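CDA peptide synthetase I (Streptomyces coelicolor, PDB 5DU9) is a nonribosomal peptide synthetase, represented here by a condensation domain, a member of the CoA-dependent acyltransferase clan. Local coordinates at residues 150-155 and 167-172. The protein carries 1 engineered substitution. Residues are numbered along the deposited sequence; the frame is centred on the assembly and turned at random.
Sequences HLYYLG and ALFYER
Tyr170 OH reaches across from helix 163-182 to touch CB of Leu154 at 3.3 Å, while its hydrogen bond runs to Ser36 OG on the adjacent strand 33-40; the buried hydroxyl is thus satisfied although no hydrogen bond joins 150-155 to 167-172. Leu154 CB also lies 4.0 Å from Tyr170 CZ, meeting the ring obliquely. The CA-CB bond of Tyr170 does not itself aim at the strand: chi1 of -75° sets CG anti to the carbonyl carbon, and the far end of the side chain comes nearer to the strand than its first bond suggests. The first bond of Phe169, by contrast, points toward the strand. Both methyls of Leu154 touch this ring: CD2 stands 3.7 Å from Phe169 CD2, whereas CD1 sits over one face, 4.1 Å above the plane and displaced toward the rim. Tyr152 touches both rings. Its CD1 approaches the edge of Tyr170 in plane, 3.9 Å from Tyr170 CE1, and its OH comes within 3.7 Å of Phe169 CZ, again at a ring edge. The Tyr152 and Phe169 side chains cross at about a right angle. The Tyr152 hydroxyl is hydrogen-bonded to His140 ND1 on strand 138-146, and Leu53 of helix 46-58 packs on both Tyr152 and Phe169. Tyr152 and Leu154, two apart on the strand, present the same sheet face to the helix; the short segments' axes approach to 11.0 Å at 138°. Helix 163-182 thus packs on one face of the mixed sheet holding strand 149-157, in the chloramphenicol acetyltransferase-like α/β architecture of condensation domains.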
ATOM      1  N   HIS A 150      17.263 -15.321  -1.842  1.00 25.30           N
ATOM      2  CA  HIS A 150      17.519 -14.013  -1.259  1.00 23.90           C
ATOM      3  C   HIS A 150      16.229 -13.292  -0.905  1.00 23.93           C
ATOM      4  O   HIS A 150      15.139 -13.678  -1.332  1.00 22.71           O
ATOM      5  CB  HIS A 150      18.340 -13.148  -2.217  1.00 29.55           C
ATOM      6  CG  HIS A 150      19.800 -13.481  -2.227  1.00 29.82           C
ATOM      7  ND1 HIS A 150      20.301 -14.619  -2.819  1.00 50.71           N
ATOM      8  CD2 HIS A 150      20.865 -12.825  -1.711  1.00 29.54           C
ATOM      9  CE1 HIS A 150      21.613 -14.649  -2.669  1.00 53.44           C
ATOM     10  NE2 HIS A 150      21.983 -13.571  -2.003  1.00 35.00           N
ATOM     11  N   LEU A 151      16.373 -12.241  -0.109  1.00 20.26           N
ATOM     12  CA  LEU A 151      15.263 -11.365   0.220  1.00 23.30           C
ATOM     13  C   LEU A 151      15.772  -9.935   0.199  1.00 20.10           C
ATOM     14  O   LEU A 151      16.752  -9.620   0.873  1.00 21.01           O
ATOM     15  CB  LEU A 151      14.673 -11.721   1.590  1.00 25.22           C
ATOM     16  CG  LEU A 151      13.364 -11.039   1.995  1.00 31.99           C
ATOM     17  CD1 LEU A 151      12.585 -11.929   2.947  1.00 43.26           C
ATOM     18  CD2 LEU A 151      13.625  -9.684   2.643  1.00 28.34           C
ATOM     19  N   TYR A 152      15.126  -9.085  -0.593  1.00 18.17           N
ATOM     20  CA  TYR A 152      15.460  -7.666  -0.626  1.00 20.32           C
ATOM     21  C   TYR A 152      14.405  -6.887   0.135  1.00 20.02           C
ATOM     22  O   TYR A 152      13.240  -6.895  -0.251  1.00 17.72           O
ATOM     23  CB  TYR A 152      15.553  -7.141  -2.063  1.00 18.41           C
ATOM     24  CG  TYR A 152      16.111  -5.736  -2.137  1.00 18.90           C
ATOM     25  CD1 TYR A 152      15.343  -4.634  -1.773  1.00 21.99           C
ATOM     26  CD2 TYR A 152      17.417  -5.512  -2.553  1.00 25.26           C
ATOM     27  CE1 TYR A 152      15.859  -3.353  -1.826  1.00 17.31           C
ATOM     28  CE2 TYR A 152      17.936  -4.235  -2.614  1.00 23.62           C
ATOM     29  CZ  TYR A 152      17.153  -3.161  -2.248  1.00 22.97           C
ATOM     30  OH  TYR A 152      17.675  -1.889  -2.303  1.00 21.16           O
ATOM     31  N   TYR A 153      14.823  -6.211   1.203  1.00 16.67           N
ATOM     32  CA  TYR A 153      13.923  -5.400   2.016  1.00 16.77           C
ATOM     33  C   TYR A 153      14.023  -3.927   1.663  1.00 14.40           C
ATOM     34  O   TYR A 153      15.107  -3.350   1.654  1.00 15.96           O
ATOM     35  CB  TYR A 153      14.233  -5.592   3.502  1.00 17.79           C
ATOM     36  CG  TYR A 153      13.624  -4.548   4.424  1.00 15.27           C
ATOM     37  CD1 TYR A 153      12.253  -4.498   4.651  1.00 17.58           C
ATOM     38  CD2 TYR A 153      14.428  -3.635   5.092  1.00 20.43           C
ATOM     39  CE1 TYR A 153      11.702  -3.556   5.504  1.00 15.55           C
ATOM     40  CE2 TYR A 153      13.885  -2.690   5.948  1.00 19.33           C
ATOM     41  CZ  TYR A 153      12.523  -2.660   6.155  1.00 19.13           C
ATOM     42  OH  TYR A 153      11.991  -1.718   7.012  1.00 19.71           O
ATOM     43  N   LEU A 154      12.867  -3.336   1.384  1.00 15.54           N
ATOM     44  CA  LEU A 154      12.743  -1.907   1.148  1.00 13.56           C
ATOM     45  C   LEU A 154      11.913  -1.290   2.261  1.00 13.37           C
ATOM     46  O   LEU A 154      10.692  -1.459   2.304  1.00 15.50           O
ATOM     47  CB  LEU A 154      12.097  -1.633  -0.212  1.00 14.06           C
ATOM     48  CG  LEU A 154      11.734  -0.172  -0.507  1.00 17.25           C
ATOM     49  CD1 LEU A 154      12.971   0.704  -0.553  1.00 16.74           C
ATOM     50  CD2 LEU A 154      10.952  -0.070  -1.808  1.00 19.73           C
ATOM     51  N   GLY A 155      12.591  -0.594   3.168  1.00 12.57           N
ATOM     52  CA  GLY A 155      11.931   0.134   4.233  1.00 15.31           C
ATOM     53  C   GLY A 155      11.926   1.597   3.858  1.00 14.24           C
ATOM     54  O   GLY A 155      12.917   2.108   3.342  1.00 14.23           O
ATOM     55  N   ALA A 167       6.897  -0.508  -6.523  1.00 14.62           N
ATOM     56  CA  ALA A 167       7.016  -1.257  -7.766  1.00 16.12           C
ATOM     57  C   ALA A 167       7.918  -0.529  -8.762  1.00 16.25           C
ATOM     58  O   ALA A 167       8.730  -1.153  -9.440  1.00 18.54           O
ATOM     59  CB  ALA A 167       5.639  -1.499  -8.373  1.00 21.00           C
ATOM     60  N   LEU A 168       7.777   0.793  -8.849  1.00 16.56           N
ATOM     61  CA  LEU A 168       8.624   1.575  -9.748  1.00 18.51           C
ATOM     62  C   LEU A 168      10.089   1.424  -9.357  1.00 18.02           C
ATOM     63  O   LEU A 168      10.965   1.282 -10.215  1.00 18.78           O
ATOM     64  CB  LEU A 168       8.233   3.054  -9.732  1.00 16.97           C
ATOM     65  CG  LEU A 168       6.900   3.442 -10.373  1.00 15.65           C
ATOM     66  CD1 LEU A 168       6.606   4.908 -10.094  1.00 15.91           C
ATOM     67  CD2 LEU A 168       6.904   3.179 -11.869  1.00 22.90           C
ATOM     68  N   PHE A 169      10.343   1.449  -8.054  1.00 15.75           N
ATOM     69  CA  PHE A 169      11.696   1.299  -7.540  1.00 16.14           C
ATOM     70  C   PHE A 169      12.296  -0.059  -7.894  1.00 17.67           C
ATOM     71  O   PHE A 169      13.405  -0.136  -8.424  1.00 20.38           O
ATOM     72  CB  PHE A 169      11.720   1.481  -6.022  1.00 15.24           C
ATOM     73  CG  PHE A 169      13.012   1.048  -5.391  1.00 17.41           C
ATOM     74  CD1 PHE A 169      14.109   1.887  -5.393  1.00 17.95           C
ATOM     75  CD2 PHE A 169      13.134  -0.207  -4.818  1.00 17.59           C
ATOM     76  CE1 PHE A 169      15.305   1.487  -4.827  1.00 19.13           C
ATOM     77  CE2 PHE A 169      14.328  -0.613  -4.249  1.00 19.30           C
ATOM     78  CZ  PHE A 169      15.413   0.236  -4.253  1.00 15.02           C
ATOM     79  N   TYR A 170      11.566  -1.130  -7.593  1.00 15.95           N
ATOM     80  CA  TYR A 170      12.085  -2.483  -7.789  1.00 19.26           C
ATOM     81  C   TYR A 170      12.423  -2.746  -9.254  1.00 20.47           C
ATOM     82  O   TYR A 170      13.460  -3.331  -9.565  1.00 22.24           O
ATOM     83  CB  TYR A 170      11.074  -3.525  -7.310  1.00 16.95           C
ATOM     84  CG  TYR A 170      10.946  -3.682  -5.813  1.00 17.77           C
ATOM     85  CD1 TYR A 170      12.064  -3.758  -4.994  1.00 16.77           C
ATOM     86  CD2 TYR A 170       9.694  -3.779  -5.223  1.00 15.61           C
ATOM     87  CE1 TYR A 170      11.937  -3.917  -3.624  1.00 16.46           C
ATOM     88  CE2 TYR A 170       9.556  -3.940  -3.865  1.00 14.08           C
ATOM     89  CZ  TYR A 170      10.680  -4.012  -3.068  1.00 16.70           C
ATOM     90  OH  TYR A 170      10.540  -4.168  -1.708  1.00 18.23           O
ATOM     91  N   GLU A 171      11.541  -2.317 -10.152  1.00 18.44           N
ATOM     92  CA  GLU A 171      11.759  -2.517 -11.578  1.00 20.35           C
ATOM     93  C   GLU A 171      13.015  -1.792 -12.046  1.00 20.16           C
ATOM     94  O   GLU A 171      13.796  -2.334 -12.825  1.00 22.75           O
ATOM     95  CB  GLU A 171      10.550  -2.041 -12.388  1.00 22.63           C
ATOM     96  CG  GLU A 171       9.323  -2.931 -12.256  1.00 30.43           C
ATOM     97  CD  GLU A 171       8.373  -2.818 -13.433  1.00 50.62           C
ATOM     98  OE1 GLU A 171       8.471  -1.831 -14.194  1.00 48.62           O
ATOM     99  OE2 GLU A 171       7.521  -3.718 -13.596  1.00 54.49           O
ATOM    100  N   ARG A 172      13.208  -0.565 -11.573  1.00 19.52           N
ATOM    101  CA  ARG A 172      14.382   0.214 -11.960  1.00 22.91           C
ATOM    102  C   ARG A 172      15.656  -0.416 -11.398  1.00 22.61           C
ATOM    103  O   ARG A 172      16.675  -0.505 -12.089  1.00 24.49           O
ATOM    104  CB  ARG A 172      14.253   1.663 -11.485  1.00 21.94           C
ATOM    105  CG  ARG A 172      15.493   2.516 -11.718  1.00 21.38           C
ATOM    106  CD  ARG A 172      15.904   2.536 -13.181  1.00 23.55           C
ATOM    107  NE  ARG A 172      17.064   3.393 -13.414  1.00 25.10           N
ATOM    108  CZ  ARG A 172      17.767   3.412 -14.542  1.00 27.40           C
ATOM    109  NH1 ARG A 172      17.439   2.615 -15.550  1.00 29.75           N
ATOM    110  NH2 ARG A 172      18.809   4.224 -14.660  1.00 29.37           N
TER